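Local coordinates for NS3-like protein (Alongshan virus, PDB 6M40) that probably acts as a viral RNA helicase that binds ATP and hydrolyses nucleoside triphosphates, this chain being the helicase part of a longer protein, at residues A[161-165]-A[294-298]; A[166-170]-A[300-305]. The contacts are given in a common frame with arbitrary orientation. Residues are numbered along the deposited sequence.

Both contacts join the connector between the two helicase domains to the family's motif VI region. Along the chain the order is 161-165, 166-170, 294-298, 300-305, so the two contacts cross. Segment 166-170 follows 161-165 directly, and 300-305 follows 294-298 after one residue; the contact centres lie about 12 Å apart. Interaction 1 sits at the end of helix 290-297, interaction 2 in the loop that follows. Segments 166-170 and 300-305 lead into strands 170-175 and 306-311, which pair in parallel in the mixed sheet. Arg297 NH1 packs on Ile170 CG2 at 3.7 Å and bridges the two contacts. The connector thus runs along motif VI into the second domain.

Interaction 1: A[161-165]-A[294-298]; sequences RVSMD and CQRRG
Met164, present as selenomethionine, lays its side chain over Arg297. Its CE methyl lies over one face of the guanidinium, and CE is 3.7 Å from Arg297 CD. The m chi1 and m chi2 of Met164 bring the chain there. Segment 161-165 has no regular secondary structure. Arg161 to Ser163 are extended, and Met164 breaks the run with phi/psi of -113/18. Residues 294-297 form the end of helix 290-297. Its last turn is closed by Gly298 N to Cys294 O at 3.1 Å, and Gly298 is the first residue to leave helical angles. In the register, the CA atoms of Met164 and Cys294 are 6.7 Å apart. Cys294 points toward the connector with a t rotamer. Its SG is 3.6 Å from Val162 CG1, 4.3 Å from Met164 SE and 3.2 Å from Ser163 O. Arg297, t at chi1 and chi2, reaches out so that NH2 donates a very short hydrogen bond to Met164 O (2.3 Å, 120°). NH1 makes a salt bridge to Asp172 in strand 170-175. Gln295 faces elsewhere, touching Glu117 and His119 of the Asp-Glu-Thr-His sequence of the first domain. Residues 295-298 open the QRRGRIGR sequence, motif VI of NS3-type superfamily 2 helicases, which lies at the cleft between the two domains. The chemistry is mixed: a small cluster of the Cys294 sulfur, the Met164 selenium and a Val162 methyl beside an arginine shared by a backbone carbonyl and a carboxylate. Cys294 and Arg297 meet the connector with their side chains, and the connector answers with backbone carbonyls as well as side chains.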
loop_
_atom_site.group_PDB
_atom_site.type_symbol
_atom_site.label_atom_id
_atom_site.label_comp_id
_atom_site.label_asym_id
_atom_site.label_seq_id
_atom_site.Cartn_x
_atom_site.Cartn_y
_atom_site.Cartn_z
ATOM N N ARG A 161 17.810 -3.596 2.082
ATOM C CA ARG A 161 17.762 -2.936 3.380
ATOM C C ARG A 161 16.324 -2.732 3.839
ATOM O O ARG A 161 15.454 -2.365 3.048
ATOM C CB ARG A 161 18.482 -1.577 3.325
ATOM C CG ARG A 161 20.001 -1.654 3.465
ATOM C CD ARG A 161 20.745 -1.143 2.233
ATOM N NE ARG A 161 22.160 -1.514 2.280
ATOM C CZ ARG A 161 23.144 -0.712 2.678
ATOM N NH1 ARG A 161 22.885 0.532 3.056
ATOM N NH2 ARG A 161 24.395 -1.153 2.690
ATOM N N VAL A 162 16.090 -2.965 5.129
ATOM C CA VAL A 162 14.824 -2.652 5.787
ATOM C C VAL A 162 15.137 -1.893 7.069
ATOM O O VAL A 162 15.886 -2.388 7.919
ATOM C CB VAL A 162 13.999 -3.910 6.100
ATOM C CG1 VAL A 162 12.936 -3.583 7.143
ATOM C CG2 VAL A 162 13.367 -4.461 4.834
ATOM N N SER A 163 14.549 -0.709 7.221
ATOM C CA SER A 163 14.822 0.157 8.361
ATOM C C SER A 163 13.882 -0.195 9.508
ATOM O O SER A 163 12.659 -0.135 9.353
ATOM C CB SER A 163 14.658 1.625 7.979
ATOM O OG SER A 163 15.409 1.940 6.819
HETATM N N MSE A 164 14.450 -0.551 10.657
HETATM C CA MSE A 164 13.645 -0.889 11.827
HETATM C C MSE A 164 13.806 0.133 12.958
HETATM O O MSE A 164 13.471 -0.152 14.108
HETATM C CB MSE A 164 14.014 -2.281 12.355
HETATM C CG MSE A 164 13.729 -3.433 11.401
HETATM SE SE MSE A 164 11.838 -3.961 11.319
HETATM C CE MSE A 164 11.822 -5.431 12.617
ATOM N N ASP A 165 14.317 1.317 12.634
ATOM C CA ASP A 165 14.466 2.384 13.612
ATOM C C ASP A 165 13.181 3.198 13.704
ATOM O O ASP A 165 12.405 3.282 12.749
ATOM C CB ASP A 165 15.625 3.310 13.240
ATOM C CG ASP A 165 16.934 2.570 13.073
ATOM O OD1 ASP A 165 17.129 1.536 13.744
ATOM O OD2 ASP A 165 17.773 3.028 12.269
ATOM N N CYS A 294 7.444 -4.661 8.683
ATOM C CA CYS A 294 8.191 -3.449 8.986
ATOM C C CYS A 294 7.266 -2.247 9.149
ATOM O O CYS A 294 7.560 -1.342 9.929
ATOM C CB CYS A 294 9.209 -3.178 7.883
ATOM S SG CYS A 294 10.076 -1.628 8.110
ATOM N N GLN A 295 6.161 -2.209 8.410
ATOM C CA GLN A 295 5.191 -1.130 8.533
ATOM C C GLN A 295 4.189 -1.366 9.653
ATOM O O GLN A 295 3.788 -0.411 10.330
ATOM C CB GLN A 295 4.442 -0.939 7.212
ATOM C CG GLN A 295 5.172 -0.047 6.200
ATOM C CD GLN A 295 4.992 1.433 6.494
ATOM O OE1 GLN A 295 5.960 2.185 6.562
ATOM N NE2 GLN A 295 3.745 1.862 6.653
ATOM N N ARG A 296 3.800 -2.623 9.873
ATOM C CA ARG A 296 2.945 -2.954 11.004
ATOM C C ARG A 296 3.643 -2.648 12.316
ATOM O O ARG A 296 3.017 -2.152 13.259
ATOM C CB ARG A 296 2.558 -4.427 10.947
ATOM C CG ARG A 296 1.576 -4.787 9.848
ATOM C CD ARG A 296 1.427 -6.302 9.722
ATOM N NE ARG A 296 0.184 -6.662 9.053
ATOM C CZ ARG A 296 -0.120 -7.888 8.633
ATOM N NH1 ARG A 296 0.740 -8.886 8.790
ATOM N NH2 ARG A 296 -1.285 -8.111 8.045
ATOM N N ARG A 297 4.936 -2.971 12.411
ATOM C CA ARG A 297 5.720 -2.542 13.563
ATOM C C ARG A 297 5.779 -1.023 13.631
ATOM O O ARG A 297 5.466 -0.425 14.662
ATOM C CB ARG A 297 7.129 -3.125 13.485
ATOM C CG ARG A 297 7.869 -3.161 14.819
ATOM C CD ARG A 297 9.262 -3.751 14.654
ATOM N NE ARG A 297 10.291 -2.713 14.609
ATOM C CZ ARG A 297 11.206 -2.510 15.553
ATOM N NH1 ARG A 297 11.245 -3.288 16.626
ATOM N NH2 ARG A 297 12.094 -1.535 15.417
ATOM N N GLY A 298 6.122 -0.377 12.517
ATOM C CA GLY A 298 6.324 1.055 12.488
ATOM C C GLY A 298 5.165 1.906 12.967
ATOM O O GLY A 298 5.211 3.131 12.820
#

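Interaction 2: A[166-170]-A[300-305]; sequences SNYPI and IGRRRE
Two hydrogen bonds join these irregular loops. Tyr168 N donates to Gly301 O at 2.9 Å and 169°, and Asn167 ND2 to Arg302 O at 3.1 Å. The CA register is Tyr168 with Gly301 (5.0 Å) and Asn167 with Arg302 (5.2 Å). Asn167 turns the chain (phi/psi -62/-54), and from Tyr168 it is extended. Ser166 OG donates to Tyr168 O at 2.7 Å. In the packing, the Tyr168 ring (chi1 m) has Arg304 N over one face, 3.3 Å from CD1. Pro169 CG meets Glu305 OE2 at 3.2 Å. Ile170 CG2 touches Ile300 CD1 at 3.4 Å, and Ile170 CD1 lies 3.7 Å from Gly301 CA. A CB on Gly301 would clash with Ser166 CB and Ile170 CD1. Arg302, Arg303 and Arg304 point their CA-to-CB bonds away, and Arg304 forms salt bridges with Asp263 and Asp261. Residues 300-302 end the QRRGRIGR sequence of motif VI. Both hydrogen bonds end on carbonyls of 300-305, so the polar link depends on the path of that backbone.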
loop_
_atom_site.group_PDB
_atom_site.type_symbol
_atom_site.label_atom_id
_atom_site.label_comp_id
_atom_site.label_asym_id
_atom_site.label_seq_id
_atom_site.Cartn_x
_atom_site.Cartn_y
_atom_site.Cartn_z
ATOM N N SER A 166 12.962 3.805 14.867
ATOM C CA SER A 166 11.793 4.642 15.087
ATOM C C SER A 166 12.215 5.896 15.845
ATOM O O SER A 166 13.372 6.044 16.245
ATOM C CB SER A 166 10.698 3.874 15.838
ATOM O OG SER A 166 11.272 2.931 16.725
ATOM N N ASN A 167 11.258 6.808 16.038
ATOM C CA ASN A 167 11.517 7.988 16.858
ATOM C C ASN A 167 11.842 7.594 18.291
ATOM O O ASN A 167 12.870 8.001 18.843
ATOM C CB ASN A 167 10.312 8.927 16.828
ATOM C CG ASN A 167 10.157 9.625 15.502
ATOM O OD1 ASN A 167 11.096 9.696 14.711
ATOM N ND2 ASN A 167 8.970 10.155 15.250
ATOM N N TYR A 168 10.965 6.817 18.915
ATOM C CA TYR A 168 11.159 6.282 20.250
ATOM C C TYR A 168 11.594 4.828 20.172
ATOM O O TYR A 168 11.331 4.143 19.181
ATOM C CB TYR A 168 9.864 6.392 21.065
ATOM C CG TYR A 168 9.418 7.811 21.323
ATOM C CD1 TYR A 168 8.727 8.527 20.355
ATOM C CD2 TYR A 168 9.685 8.439 22.537
ATOM C CE1 TYR A 168 8.319 9.825 20.581
ATOM C CE2 TYR A 168 9.278 9.742 22.773
ATOM C CZ TYR A 168 8.594 10.427 21.790
ATOM O OH TYR A 168 8.181 11.722 22.002
ATOM N N PRO A 169 12.263 4.312 21.202
ATOM C CA PRO A 169 12.621 2.891 21.191
ATOM C C PRO A 169 11.379 2.015 21.097
ATOM O O PRO A 169 10.273 2.409 21.472
ATOM C CB PRO A 169 13.355 2.692 22.526
ATOM C CG PRO A 169 12.868 3.811 23.397
ATOM C CD PRO A 169 12.658 4.971 22.461
ATOM N N ILE A 170 11.580 0.810 20.569
ATOM C CA ILE A 170 10.547 -0.216 20.505
ATOM C C ILE A 170 11.138 -1.499 21.066
ATOM O O ILE A 170 12.291 -1.839 20.777
ATOM C CB ILE A 170 10.044 -0.439 19.062
ATOM C CG1 ILE A 170 9.462 0.855 18.493
ATOM C CG2 ILE A 170 9.002 -1.551 19.032
ATOM C CD1 ILE A 170 9.109 0.773 17.025
ATOM N N ILE A 300 4.099 2.005 16.207
ATOM C CA ILE A 300 4.068 2.211 17.650
ATOM C C ILE A 300 5.176 3.143 18.122
ATOM O O ILE A 300 5.032 3.784 19.163
ATOM C CB ILE A 300 4.154 0.878 18.437
ATOM C CG1 ILE A 300 4.503 -0.306 17.531
ATOM C CG2 ILE A 300 2.882 0.621 19.202
ATOM C CD1 ILE A 300 5.877 -0.875 17.790
ATOM N N GLY A 301 6.306 3.176 17.424
ATOM C CA GLY A 301 7.417 3.940 17.946
ATOM C C GLY A 301 7.401 5.406 17.601
ATOM O O GLY A 301 8.401 6.078 17.862
ATOM N N ARG A 302 6.308 5.934 17.044
ATOM C CA ARG A 302 6.364 7.266 16.451
ATOM C C ARG A 302 6.261 8.359 17.508
ATOM O O ARG A 302 7.076 9.288 17.528
ATOM C CB ARG A 302 5.249 7.442 15.421
ATOM C CG ARG A 302 4.794 6.172 14.718
ATOM C CD ARG A 302 3.580 6.460 13.841
ATOM N NE ARG A 302 3.897 6.982 12.512
ATOM C CZ ARG A 302 4.299 6.229 11.492
ATOM N NH1 ARG A 302 4.484 4.924 11.660
ATOM N NH2 ARG A 302 4.532 6.780 10.306
ATOM N N ARG A 303 5.258 8.275 18.383
ATOM C CA ARG A 303 4.993 9.316 19.365
ATOM C C ARG A 303 5.236 8.866 20.796
ATOM O O ARG A 303 5.048 9.660 21.725
ATOM C CB ARG A 303 3.545 9.806 19.245
ATOM C CG ARG A 303 3.157 10.337 17.878
ATOM C CD ARG A 303 1.895 11.179 17.991
ATOM N NE ARG A 303 0.902 10.848 16.975
ATOM C CZ ARG A 303 -0.390 11.150 17.069
ATOM N NH1 ARG A 303 -0.850 11.784 18.138
ATOM N NH2 ARG A 303 -1.222 10.810 16.095
ATOM N N ARG A 304 5.653 7.623 21.001
ATOM C CA ARG A 304 5.671 7.041 22.332
ATOM C C ARG A 304 6.468 5.755 22.284
ATOM O O ARG A 304 6.452 5.043 21.274
ATOM C CB ARG A 304 4.252 6.737 22.817
ATOM C CG ARG A 304 3.789 7.533 23.991
ATOM C CD ARG A 304 2.711 6.762 24.720
ATOM N NE ARG A 304 1.557 6.446 23.882
ATOM C CZ ARG A 304 0.667 7.342 23.468
ATOM N NH1 ARG A 304 0.816 8.620 23.787
ATOM N NH2 ARG A 304 -0.365 6.964 22.727
ATOM N N GLU A 305 7.143 5.449 23.386
ATOM C CA GLU A 305 7.637 4.094 23.572
ATOM C C GLU A 305 6.533 3.110 23.205
ATOM O O GLU A 305 5.339 3.381 23.385
ATOM C CB GLU A 305 8.096 3.877 25.013
ATOM C CG GLU A 305 9.125 4.896 25.485
ATOM C CD GLU A 305 10.502 4.304 25.735
ATOM O OE1 GLU A 305 10.657 3.067 25.681
ATOM O OE2 GLU A 305 11.442 5.086 25.980
#